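Local atomic coordinates of sulfate transporter 4.1, chloroplastic (Arabidopsis thaliana, PDB entry 7LHV), a protein that moves sulfate across a membrane together with protons, as a secondary active H(+)/sulfate cotransporter of the SLC26 family, and may help regulate sulfate assimilation. Residues Y129-P134 with I149-L154; G317-S322 with C417-L422; F321-S326 with G379-A384. All coordinates share one frame; numbering follows the deposited sequence.

Contact 1: residues Y129-P134 with I149-L154. With SO4 (sulfate ion), chain D.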
ATOM      1  N   TYR A 129      16.123 -26.317 -22.646  1.00 56.16           N
ATOM      2  CA  TYR A 129      15.978 -26.873 -21.305  1.00 56.16           C
ATOM      3  C   TYR A 129      14.794 -26.237 -20.591  1.00 56.16           C
ATOM      4  O   TYR A 129      13.960 -26.933 -20.000  1.00 56.16           O
ATOM      5  CB  TYR A 129      17.261 -26.657 -20.502  1.00 56.16           C
ATOM      6  CG  TYR A 129      18.491 -27.342 -21.053  1.00 56.16           C
ATOM      7  CD1 TYR A 129      18.387 -28.407 -21.934  1.00 56.16           C
ATOM      8  CD2 TYR A 129      19.759 -26.928 -20.678  1.00 56.16           C
ATOM      9  CE1 TYR A 129      19.512 -29.032 -22.432  1.00 56.16           C
ATOM     10  CE2 TYR A 129      20.889 -27.548 -21.169  1.00 56.16           C
ATOM     11  CZ  TYR A 129      20.760 -28.599 -22.046  1.00 56.16           C
ATOM     12  OH  TYR A 129      21.883 -29.221 -22.538  1.00 56.16           O
ATOM     13  N   SER A 130      14.679 -24.911 -20.680  1.00 53.31           N
ATOM     14  CA  SER A 130      13.591 -24.196 -20.029  1.00 53.31           C
ATOM     15  C   SER A 130      12.231 -24.538 -20.614  1.00 53.31           C
ATOM     16  O   SER A 130      11.213 -24.171 -20.021  1.00 53.31           O
ATOM     17  CB  SER A 130      13.825 -22.689 -20.111  1.00 53.31           C
ATOM     18  OG  SER A 130      12.837 -21.987 -19.382  1.00 53.31           O
ATOM     19  N   SER A 131      12.186 -25.208 -21.764  1.00 58.52           N
ATOM     20  CA  SER A 131      10.938 -25.699 -22.321  1.00 58.52           C
ATOM     21  C   SER A 131      10.760 -27.199 -22.159  1.00 58.52           C
ATOM     22  O   SER A 131       9.673 -27.707 -22.441  1.00 58.52           O
ATOM     23  CB  SER A 131      10.844 -25.350 -23.813  1.00 58.52           C
ATOM     24  OG  SER A 131      10.861 -23.950 -24.013  1.00 58.52           O
ATOM     25  N   PHE A 132      11.797 -27.923 -21.733  1.00 58.22           N
ATOM     26  CA  PHE A 132      11.701 -29.377 -21.708  1.00 58.22           C
ATOM     27  C   PHE A 132      11.068 -29.886 -20.419  1.00 58.22           C
ATOM     28  O   PHE A 132       9.964 -30.436 -20.431  1.00 58.22           O
ATOM     29  CB  PHE A 132      13.084 -29.995 -21.901  1.00 58.22           C
ATOM     30  CG  PHE A 132      13.085 -31.490 -21.847  1.00 58.22           C
ATOM     31  CD1 PHE A 132      12.195 -32.224 -22.610  1.00 58.22           C
ATOM     32  CD2 PHE A 132      13.970 -32.163 -21.029  1.00 58.22           C
ATOM     33  CE1 PHE A 132      12.194 -33.598 -22.558  1.00 58.22           C
ATOM     34  CE2 PHE A 132      13.972 -33.536 -20.973  1.00 58.22           C
ATOM     35  CZ  PHE A 132      13.083 -34.255 -21.739  1.00 58.22           C
ATOM     36  N   VAL A 133      11.744 -29.693 -19.292  1.00 57.47           N
ATOM     37  CA  VAL A 133      11.343 -30.342 -18.046  1.00 57.47           C
ATOM     38  C   VAL A 133      10.145 -29.643 -17.406  1.00 57.47           C
ATOM     39  O   VAL A 133       9.201 -30.335 -17.001  1.00 57.47           O
ATOM     40  CB  VAL A 133      12.522 -30.436 -17.064  1.00 57.47           C
ATOM     41  CG1 VAL A 133      12.036 -30.868 -15.695  1.00 57.47           C
ATOM     42  CG2 VAL A 133      13.551 -31.416 -17.588  1.00 57.47           C
ATOM     43  N   PRO A 134      10.120 -28.310 -17.274  1.00 55.01           N
ATOM     44  CA  PRO A 134       8.934 -27.691 -16.658  1.00 55.01           C
ATOM     45  C   PRO A 134       7.637 -28.013 -17.379  1.00 55.01           C
ATOM     46  O   PRO A 134       6.615 -28.231 -16.717  1.00 55.01           O
ATOM     47  CB  PRO A 134       9.257 -26.190 -16.695  1.00 55.01           C
ATOM     48  CG  PRO A 134      10.355 -26.047 -17.659  1.00 55.01           C
ATOM     49  CD  PRO A 134      11.148 -27.297 -17.561  1.00 55.01           C
ATOM     50  N   ILE A 149       3.728 -23.131 -21.377  1.00 53.77           N
ATOM     51  CA  ILE A 149       4.746 -22.796 -20.389  1.00 53.77           C
ATOM     52  C   ILE A 149       6.111 -22.838 -21.057  1.00 53.77           C
ATOM     53  O   ILE A 149       6.430 -23.793 -21.774  1.00 53.77           O
ATOM     54  CB  ILE A 149       4.685 -23.753 -19.187  1.00 53.77           C
ATOM     55  CG1 ILE A 149       3.490 -23.396 -18.315  1.00 53.77           C
ATOM     56  CG2 ILE A 149       5.959 -23.689 -18.374  1.00 53.77           C
ATOM     57  CD1 ILE A 149       3.508 -21.968 -17.858  1.00 53.77           C
ATOM     58  N   GLY A 150       6.910 -21.800 -20.832  1.00 50.88           N
ATOM     59  CA  GLY A 150       8.231 -21.719 -21.401  1.00 50.88           C
ATOM     60  C   GLY A 150       8.820 -20.333 -21.264  1.00 50.88           C
ATOM     61  O   GLY A 150       8.304 -19.487 -20.529  1.00 50.88           O
ATOM     62  N   PRO A 151       9.927 -20.079 -21.959  1.00 50.39           N
ATOM     63  CA  PRO A 151      10.512 -18.736 -21.940  1.00 50.39           C
ATOM     64  C   PRO A 151       9.559 -17.707 -22.524  1.00 50.39           C
ATOM     65  O   PRO A 151       8.833 -17.978 -23.482  1.00 50.39           O
ATOM     66  CB  PRO A 151      11.771 -18.887 -22.804  1.00 50.39           C
ATOM     67  CG  PRO A 151      12.042 -20.343 -22.849  1.00 50.39           C
ATOM     68  CD  PRO A 151      10.714 -21.010 -22.780  1.00 50.39           C
ATOM     69  N   VAL A 152       9.570 -16.513 -21.936  1.00 51.56           N
ATOM     70  CA  VAL A 152       8.814 -15.378 -22.447  1.00 51.56           C
ATOM     71  C   VAL A 152       9.750 -14.180 -22.511  1.00 51.56           C
ATOM     72  O   VAL A 152      10.828 -14.171 -21.913  1.00 51.56           O
ATOM     73  CB  VAL A 152       7.572 -15.054 -21.592  1.00 51.56           C
ATOM     74  CG1 VAL A 152       6.654 -16.257 -21.520  1.00 51.56           C
ATOM     75  CG2 VAL A 152       7.980 -14.616 -20.210  1.00 51.56           C
ATOM     76  N   ALA A 153       9.333 -13.166 -23.269  1.00 52.24           N
ATOM     77  CA  ALA A 153      10.196 -12.010 -23.490  1.00 52.24           C
ATOM     78  C   ALA A 153      10.452 -11.244 -22.196  1.00 52.24           C
ATOM     79  O   ALA A 153      11.592 -10.867 -21.907  1.00 52.24           O
ATOM     80  CB  ALA A 153       9.579 -11.093 -24.543  1.00 52.24           C
ATOM     81  N   LEU A 154       9.409 -11.021 -21.397  1.00 49.18           N
ATOM     82  CA  LEU A 154       9.549 -10.172 -20.219  1.00 49.18           C
ATOM     83  C   LEU A 154      10.394 -10.842 -19.142  1.00 49.18           C
ATOM     84  O   LEU A 154      11.278 -10.211 -18.550  1.00 49.18           O
ATOM     85  CB  LEU A 154       8.171  -9.807 -19.673  1.00 49.18           C
ATOM     86  CG  LEU A 154       8.156  -8.783 -18.540  1.00 49.18           C
ATOM     87  CD1 LEU A 154       8.831  -7.506 -18.986  1.00 49.18           C
ATOM     88  CD2 LEU A 154       6.734  -8.507 -18.097  1.00 49.18           C
TER
HETATM   89  S   SO4 D1002       5.363 -13.818 -25.067  1.00 61.42           S
HETATM   90  O1  SO4 D1002       4.749 -13.145 -26.205  1.00 61.42           O
HETATM   91  O2  SO4 D1002       4.345 -14.086 -24.059  1.00 61.42           O
HETATM   92  O3  SO4 D1002       6.389 -12.957 -24.495  1.00 61.42           O
HETATM   93  O4  SO4 D1002       5.966 -15.072 -25.505  1.00 61.42           O
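Next to the bound sulfate of this SLC26 transporter, Pro151 sets its ring against two serines of helix 125-141, Ser130 and Ser131. Pro151 sits in the short link between strand 149-150 and helix 153-166, and the CG-CD side of its ring meets both hydroxyls. Its CD lies 3.2 Å from Ser131 OG, and its CG lies 3.9 Å from Ser130 OG. Ser130 OG stands anti to its backbone N (chi1 -175°) and is hydrogen-bonded to Tyr385 O, so this buried hydroxyl has a polar partner while its flank rests on the proline. One residue earlier, Gly150 CA comes within 4.1 Å of Ser130 O; further along, Pro134 CB reaches Ile149 CG2 at 4.5 Å. An alanine at Pro151 would probably leave a gap beside the two serine hydroxyls and let the link turn more freely. Beyond the link, Ala153 N at the helix start donates a nearly straight bond to sulfate O3 (3.2 Å, 171°), and Phe391 N and Ser392 OG bind the same ion. A short strand leading into a helix whose N-terminus faces the anion is characteristic of the SLC26 transport domain, consistent with a substrate site here.

Contact 2: residues G317-S322 with C417-L422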
ATOM      1  N   GLY A 317      21.830 -33.529 -26.059  1.00 73.14           N
ATOM      2  CA  GLY A 317      21.384 -34.420 -25.008  1.00 73.14           C
ATOM      3  C   GLY A 317      20.469 -33.764 -23.998  1.00 73.14           C
ATOM      4  O   GLY A 317      20.457 -32.537 -23.862  1.00 73.14           O
ATOM      5  N   LEU A 318      19.695 -34.577 -23.286  1.00 66.77           N
ATOM      6  CA  LEU A 318      18.792 -34.058 -22.276  1.00 66.77           C
ATOM      7  C   LEU A 318      19.581 -33.531 -21.078  1.00 66.77           C
ATOM      8  O   LEU A 318      20.666 -34.029 -20.771  1.00 66.77           O
ATOM      9  CB  LEU A 318      17.825 -35.146 -21.821  1.00 66.77           C
ATOM     10  CG  LEU A 318      17.060 -35.868 -22.928  1.00 66.77           C
ATOM     11  CD1 LEU A 318      16.190 -36.965 -22.347  1.00 66.77           C
ATOM     12  CD2 LEU A 318      16.227 -34.887 -23.729  1.00 66.77           C
ATOM     13  N   PRO A 319      19.061 -32.517 -20.390  1.00 66.12           N
ATOM     14  CA  PRO A 319      19.738 -32.020 -19.189  1.00 66.12           C
ATOM     15  C   PRO A 319      19.745 -33.060 -18.081  1.00 66.12           C
ATOM     16  O   PRO A 319      18.856 -33.910 -17.988  1.00 66.12           O
ATOM     17  CB  PRO A 319      18.911 -30.792 -18.796  1.00 66.12           C
ATOM     18  CG  PRO A 319      17.581 -31.018 -19.416  1.00 66.12           C
ATOM     19  CD  PRO A 319      17.842 -31.749 -20.692  1.00 66.12           C
ATOM     20  N   THR A 320      20.768 -32.985 -17.237  1.00 68.75           N
ATOM     21  CA  THR A 320      20.940 -33.908 -16.126  1.00 68.75           C
ATOM     22  C   THR A 320      20.602 -33.232 -14.802  1.00 68.75           C
ATOM     23  O   THR A 320      20.646 -32.007 -14.671  1.00 68.75           O
ATOM     24  CB  THR A 320      22.374 -34.446 -16.083  1.00 68.75           C
ATOM     25  OG1 THR A 320      23.293 -33.352 -15.976  1.00 68.75           O
ATOM     26  CG2 THR A 320      22.680 -35.241 -17.341  1.00 68.75           C
ATOM     27  N   PHE A 321      20.259 -34.057 -13.815  1.00 67.86           N
ATOM     28  CA  PHE A 321      19.905 -33.549 -12.497  1.00 67.86           C
ATOM     29  C   PHE A 321      21.121 -32.928 -11.823  1.00 67.86           C
ATOM     30  O   PHE A 321      22.206 -33.517 -11.812  1.00 67.86           O
ATOM     31  CB  PHE A 321      19.338 -34.672 -11.632  1.00 67.86           C
ATOM     32  CG  PHE A 321      18.754 -34.201 -10.331  1.00 67.86           C
ATOM     33  CD1 PHE A 321      17.421 -33.840 -10.247  1.00 67.86           C
ATOM     34  CD2 PHE A 321      19.537 -34.116  -9.194  1.00 67.86           C
ATOM     35  CE1 PHE A 321      16.881 -33.404  -9.056  1.00 67.86           C
ATOM     36  CE2 PHE A 321      19.004 -33.682  -8.000  1.00 67.86           C
ATOM     37  CZ  PHE A 321      17.673 -33.325  -7.932  1.00 67.86           C
ATOM     38  N   SER A 322      20.937 -31.738 -11.256  1.00 70.51           N
ATOM     39  CA  SER A 322      22.015 -31.051 -10.552  1.00 70.51           C
ATOM     40  C   SER A 322      21.407 -29.986  -9.656  1.00 70.51           C
ATOM     41  O   SER A 322      20.699 -29.100 -10.145  1.00 70.51           O
ATOM     42  CB  SER A 322      23.004 -30.424 -11.536  1.00 70.51           C
ATOM     43  OG  SER A 322      23.762 -31.414 -12.207  1.00 70.51           O
ATOM     44  N   CYS A 417      12.744 -34.167 -28.630  1.00 68.67           N
ATOM     45  CA  CYS A 417      13.256 -34.634 -29.911  1.00 68.67           C
ATOM     46  C   CYS A 417      14.382 -33.733 -30.396  1.00 68.67           C
ATOM     47  O   CYS A 417      15.449 -34.214 -30.797  1.00 68.67           O
ATOM     48  CB  CYS A 417      12.127 -34.695 -30.936  1.00 68.67           C
ATOM     49  SG  CYS A 417      10.889 -35.967 -30.598  1.00 68.67           S
ATOM     50  N   SER A 418      14.176 -32.415 -30.320  1.00 68.10           N
ATOM     51  CA  SER A 418      15.243 -31.491 -30.681  1.00 68.10           C
ATOM     52  C   SER A 418      16.493 -31.779 -29.864  1.00 68.10           C
ATOM     53  O   SER A 418      17.576 -32.004 -30.420  1.00 68.10           O
ATOM     54  CB  SER A 418      14.783 -30.048 -30.477  1.00 68.10           C
ATOM     55  OG  SER A 418      13.661 -29.753 -31.289  1.00 68.10           O
ATOM     56  N   LEU A 419      16.333 -31.885 -28.543  1.00 66.29           N
ATOM     57  CA  LEU A 419      17.478 -32.092 -27.668  1.00 66.29           C
ATOM     58  C   LEU A 419      18.177 -33.407 -27.960  1.00 66.29           C
ATOM     59  O   LEU A 419      19.313 -33.607 -27.519  1.00 66.29           O
ATOM     60  CB  LEU A 419      17.035 -32.046 -26.206  1.00 66.29           C
ATOM     61  CG  LEU A 419      16.614 -30.682 -25.666  1.00 66.29           C
ATOM     62  CD1 LEU A 419      15.921 -30.830 -24.327  1.00 66.29           C
ATOM     63  CD2 LEU A 419      17.812 -29.775 -25.542  1.00 66.29           C
ATOM     64  N   LEU A 420      17.525 -34.305 -28.694  1.00 68.77           N
ATOM     65  CA  LEU A 420      18.148 -35.559 -29.078  1.00 68.77           C
ATOM     66  C   LEU A 420      18.610 -35.582 -30.525  1.00 68.77           C
ATOM     67  O   LEU A 420      19.533 -36.335 -30.851  1.00 68.77           O
ATOM     68  CB  LEU A 420      17.179 -36.722 -28.845  1.00 68.77           C
ATOM     69  CG  LEU A 420      16.869 -37.058 -27.387  1.00 68.77           C
ATOM     70  CD1 LEU A 420      15.746 -38.076 -27.304  1.00 68.77           C
ATOM     71  CD2 LEU A 420      18.110 -37.568 -26.679  1.00 68.77           C
ATOM     72  N   PHE A 421      18.002 -34.786 -31.406  1.00 73.02           N
ATOM     73  CA  PHE A 421      18.270 -34.990 -32.824  1.00 73.02           C
ATOM     74  C   PHE A 421      18.569 -33.713 -33.599  1.00 73.02           C
ATOM     75  O   PHE A 421      19.290 -33.753 -34.601  1.00 73.02           O
ATOM     76  CB  PHE A 421      17.091 -35.717 -33.473  1.00 73.02           C
ATOM     77  CG  PHE A 421      16.714 -36.995 -32.782  1.00 73.02           C
ATOM     78  CD1 PHE A 421      17.594 -38.062 -32.748  1.00 73.02           C
ATOM     79  CD2 PHE A 421      15.482 -37.129 -32.167  1.00 73.02           C
ATOM     80  CE1 PHE A 421      17.254 -39.239 -32.113  1.00 73.02           C
ATOM     81  CE2 PHE A 421      15.136 -38.305 -31.531  1.00 73.02           C
ATOM     82  CZ  PHE A 421      16.024 -39.360 -31.504  1.00 73.02           C
ATOM     83  N   LEU A 422      18.030 -32.580 -33.156  1.00 75.15           N
ATOM     84  CA  LEU A 422      18.112 -31.357 -33.942  1.00 75.15           C
ATOM     85  C   LEU A 422      19.225 -30.417 -33.503  1.00 75.15           C
ATOM     86  O   LEU A 422      19.481 -29.426 -34.194  1.00 75.15           O
ATOM     87  CB  LEU A 422      16.774 -30.614 -33.895  1.00 75.15           C
ATOM     88  CG  LEU A 422      15.601 -31.263 -34.633  1.00 75.15           C
ATOM     89  CD1 LEU A 422      14.571 -30.215 -35.010  1.00 75.15           C
ATOM     90  CD2 LEU A 422      16.084 -32.007 -35.867  1.00 75.15           C
TER
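The extended backbone at Gly317 meets the helix 406-426 through one hydrogen bond, Gly317 N to Leu419 O at 2.9 Å. The donor stands nearly in line with the carbonyl, at a C=O...N angle of 166°, but the N-H is bent away from the oxygen (134°). Gly317 has a positive phi of 124°, a conformation a side chain would not easily tolerate, and the chain passes close enough for its CA to lie 5.3 Å from that of Leu419. Leu419 then carries most of the apolar packing. Its CB touches Leu318 CD2 at 3.9 Å, and the two leucine side chains cross obliquely. Leu419 CD1 meets Pro319 CD at 4.2 Å. This is how the loop between helices 284-300 and 330-358 is laid against a transmembrane helix of the sulfate permease domain. On the surface, Leu420 adds a second leucine from the helix: its CD2 approaches Leu318 CG at 4.3 Å, while its CB sits over the centre of the neighbouring Phe421 ring. The helix widens into a pi-type turn at 418-422; Ser418 O also accepts from both Phe421 N and Leu422 N. Helix 125-141 also packs on these side chains, with Tyr129 against Pro319 and Leu419, and Phe132 against Leu318. Past these residues Ser322 OG turns back to its neighbour, bonding Phe321 O from above the carbonyl plane.

Contact 3: residues F321-S326 with G379-A384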
ATOM      1  N   PHE A 321      20.259 -34.057 -13.815  1.00 67.86           N
ATOM      2  CA  PHE A 321      19.905 -33.549 -12.497  1.00 67.86           C
ATOM      3  C   PHE A 321      21.121 -32.928 -11.823  1.00 67.86           C
ATOM      4  O   PHE A 321      22.206 -33.517 -11.812  1.00 67.86           O
ATOM      5  CB  PHE A 321      19.338 -34.672 -11.632  1.00 67.86           C
ATOM      6  CG  PHE A 321      18.754 -34.201 -10.331  1.00 67.86           C
ATOM      7  CD1 PHE A 321      17.421 -33.840 -10.247  1.00 67.86           C
ATOM      8  CD2 PHE A 321      19.537 -34.116  -9.194  1.00 67.86           C
ATOM      9  CE1 PHE A 321      16.881 -33.404  -9.056  1.00 67.86           C
ATOM     10  CE2 PHE A 321      19.004 -33.682  -8.000  1.00 67.86           C
ATOM     11  CZ  PHE A 321      17.673 -33.325  -7.932  1.00 67.86           C
ATOM     12  N   SER A 322      20.937 -31.738 -11.256  1.00 70.51           N
ATOM     13  CA  SER A 322      22.015 -31.051 -10.552  1.00 70.51           C
ATOM     14  C   SER A 322      21.407 -29.986  -9.656  1.00 70.51           C
ATOM     15  O   SER A 322      20.699 -29.100 -10.145  1.00 70.51           O
ATOM     16  CB  SER A 322      23.004 -30.424 -11.536  1.00 70.51           C
ATOM     17  OG  SER A 322      23.762 -31.414 -12.207  1.00 70.51           O
ATOM     18  N   PHE A 323      21.677 -30.071  -8.357  1.00 75.97           N
ATOM     19  CA  PHE A 323      21.254 -29.025  -7.444  1.00 75.97           C
ATOM     20  C   PHE A 323      22.035 -27.744  -7.726  1.00 75.97           C
ATOM     21  O   PHE A 323      23.177 -27.795  -8.185  1.00 75.97           O
ATOM     22  CB  PHE A 323      21.476 -29.451  -5.997  1.00 75.97           C
ATOM     23  CG  PHE A 323      20.302 -30.145  -5.375  1.00 75.97           C
ATOM     24  CD1 PHE A 323      19.306 -29.420  -4.745  1.00 75.97           C
ATOM     25  CD2 PHE A 323      20.203 -31.526  -5.405  1.00 75.97           C
ATOM     26  CE1 PHE A 323      18.226 -30.057  -4.166  1.00 75.97           C
ATOM     27  CE2 PHE A 323      19.127 -32.168  -4.827  1.00 75.97           C
ATOM     28  CZ  PHE A 323      18.137 -31.434  -4.207  1.00 75.97           C
ATOM     29  N   PRO A 324      21.437 -26.580  -7.476  1.00 80.25           N
ATOM     30  CA  PRO A 324      22.183 -25.325  -7.627  1.00 80.25           C
ATOM     31  C   PRO A 324      23.353 -25.255  -6.655  1.00 80.25           C
ATOM     32  O   PRO A 324      23.291 -25.762  -5.535  1.00 80.25           O
ATOM     33  CB  PRO A 324      21.134 -24.250  -7.322  1.00 80.25           C
ATOM     34  CG  PRO A 324      19.819 -24.918  -7.588  1.00 80.25           C
ATOM     35  CD  PRO A 324      20.012 -26.349  -7.191  1.00 80.25           C
ATOM     36  N   ARG A 325      24.435 -24.615  -7.102  1.00 87.46           N
ATOM     37  CA  ARG A 325      25.647 -24.503  -6.303  1.00 87.46           C
ATOM     38  C   ARG A 325      26.012 -23.071  -5.934  1.00 87.46           C
ATOM     39  O   ARG A 325      27.040 -22.864  -5.278  1.00 87.46           O
ATOM     40  CB  ARG A 325      26.838 -25.136  -7.037  1.00 87.46           C
ATOM     41  CG  ARG A 325      26.995 -26.629  -6.825  1.00 87.46           C
ATOM     42  CD  ARG A 325      26.264 -27.413  -7.896  1.00 87.46           C
ATOM     43  NE  ARG A 325      26.647 -26.979  -9.235  1.00 87.46           N
ATOM     44  CZ  ARG A 325      27.714 -27.420  -9.890  1.00 87.46           C
ATOM     45  NH1 ARG A 325      28.531 -28.314  -9.357  1.00 87.46           N
ATOM     46  NH2 ARG A 325      27.966 -26.952 -11.109  1.00 87.46           N
ATOM     47  N   SER A 326      25.214 -22.084  -6.323  1.00 79.24           N
ATOM     48  CA  SER A 326      25.542 -20.680  -6.109  1.00 79.24           C
ATOM     49  C   SER A 326      24.558 -20.020  -5.151  1.00 79.24           C
ATOM     50  O   SER A 326      24.087 -18.906  -5.389  1.00 79.24           O
ATOM     51  CB  SER A 326      25.588 -19.921  -7.432  1.00 79.24           C
ATOM     52  OG  SER A 326      26.797 -20.179  -8.123  1.00 79.24           O
ATOM     53  N   GLY A 379      12.206 -27.528 -13.002  1.00 53.12           N
ATOM     54  CA  GLY A 379      13.063 -27.019 -14.057  1.00 53.12           C
ATOM     55  C   GLY A 379      14.415 -26.572 -13.535  1.00 53.12           C
ATOM     56  O   GLY A 379      15.444 -26.819 -14.166  1.00 53.12           O
ATOM     57  N   SER A 380      14.431 -25.913 -12.376  1.00 52.15           N
ATOM     58  CA  SER A 380      15.698 -25.538 -11.761  1.00 52.15           C
ATOM     59  C   SER A 380      16.516 -26.769 -11.419  1.00 52.15           C
ATOM     60  O   SER A 380      17.735 -26.796 -11.628  1.00 52.15           O
ATOM     61  CB  SER A 380      15.442 -24.708 -10.509  1.00 52.15           C
ATOM     62  OG  SER A 380      14.444 -23.743 -10.760  1.00 52.15           O
ATOM     63  N   LEU A 381      15.863 -27.804 -10.892  1.00 58.03           N
ATOM     64  CA  LEU A 381      16.568 -29.055 -10.648  1.00 58.03           C
ATOM     65  C   LEU A 381      17.100 -29.685 -11.927  1.00 58.03           C
ATOM     66  O   LEU A 381      18.038 -30.484 -11.854  1.00 58.03           O
ATOM     67  CB  LEU A 381      15.662 -30.051  -9.926  1.00 58.03           C
ATOM     68  CG  LEU A 381      15.255 -29.694  -8.500  1.00 58.03           C
ATOM     69  CD1 LEU A 381      14.644 -30.899  -7.819  1.00 58.03           C
ATOM     70  CD2 LEU A 381      16.449 -29.183  -7.720  1.00 58.03           C
ATOM     71  N   PHE A 382      16.538 -29.347 -13.085  1.00 58.46           N
ATOM     72  CA  PHE A 382      17.010 -29.893 -14.354  1.00 58.46           C
ATOM     73  C   PHE A 382      17.540 -28.798 -15.272  1.00 58.46           C
ATOM     74  O   PHE A 382      17.313 -28.817 -16.484  1.00 58.46           O
ATOM     75  CB  PHE A 382      15.912 -30.694 -15.041  1.00 58.46           C
ATOM     76  CG  PHE A 382      15.798 -32.100 -14.545  1.00 58.46           C
ATOM     77  CD1 PHE A 382      16.550 -33.110 -15.115  1.00 58.46           C
ATOM     78  CD2 PHE A 382      14.948 -32.411 -13.501  1.00 58.46           C
ATOM     79  CE1 PHE A 382      16.451 -34.406 -14.657  1.00 58.46           C
ATOM     80  CE2 PHE A 382      14.844 -33.704 -13.040  1.00 58.46           C
ATOM     81  CZ  PHE A 382      15.595 -34.703 -13.618  1.00 58.46           C
ATOM     82  N   SER A 383      18.258 -27.827 -14.704  1.00 55.93           N
ATOM     83  CA  SER A 383      19.001 -26.814 -15.458  1.00 55.93           C
ATOM     84  C   SER A 383      18.092 -25.998 -16.381  1.00 55.93           C
ATOM     85  O   SER A 383      18.246 -25.993 -17.601  1.00 55.93           O
ATOM     86  CB  SER A 383      20.140 -27.459 -16.253  1.00 55.93           C
ATOM     87  OG  SER A 383      20.918 -28.313 -15.436  1.00 55.93           O
ATOM     88  N   ALA A 384      17.147 -25.285 -15.773  1.00 51.28           N
ATOM     89  CA  ALA A 384      16.257 -24.399 -16.507  1.00 51.28           C
ATOM     90  C   ALA A 384      16.135 -23.068 -15.782  1.00 51.28           C
ATOM     91  O   ALA A 384      16.293 -22.992 -14.563  1.00 51.28           O
ATOM     92  CB  ALA A 384      14.869 -25.016 -16.685  1.00 51.28           C
TER
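Phe321 turns the edge of its ring toward the face of Phe382 in a T-shaped pair, with centroids 5.6 Å apart and planes at 79°. Phe382 CE2 lies in the plane of the Phe321 ring, 3.8 Å from Phe321 CD1, and CA of Phe321 also lies over a face of the Phe382 ring. CG of Phe321 is anti to the backbone N (chi1 -171°); the side chain lies alongside that of Leu381, both pointing the same way. Phe321 CE1 touches Leu381 CD1 at 3.6 Å, an oblique approach to the ring. The other branch of that leucine is used too: CD2 sits over one face of Phe323, offset toward the rim, 4.1 Å from Phe323 CE1. Leu381 thus reaches one phenylalanine with each methyl, and the rings of Phe321 and Phe323 themselves meet at about 80°. Between the backbones, Ser322 N donates to Leu381 O at 3.2 Å, a straight bond (169°) that anchors the loop to the last turn of helix 365-381. Phe382, just after it, leaves helical angles. Helix 173-194 touches both segments: its Leu183 meets Pro324 and Ser380, whose own hydroxyl bonds Asn376 O. The joint is otherwise apolar and lies on the surface, so the loop is probably held to the helix end by rings and methyls together with that single backbone bond, with no charged pair between the segments.

How the contacts relate
The three contacts sit about 14 Å apart, centre to centre, and touch one another. Contact 2 and contact 3 share Phe321 and Ser322, so a single loop passes from helix 406-426 to the end of helix 365-381; between them Pro319 CB lies 3.4 Å from Phe382 O. Helix 125-141, from contact 1, bridges to both. Its Tyr129 CD1 packs on Pro319 CD at 3.6 Å and Phe132 CB on Leu419 CD1 at 3.8 Å, while Val133 CG2 meets Phe382 CB at 3.5 Å. Among the six segments, the one that bonds the sulfate belongs to contact 1; contacts 2 and 3 reach the same helix 125-141 mainly through Tyr129, Phe132 and Val133.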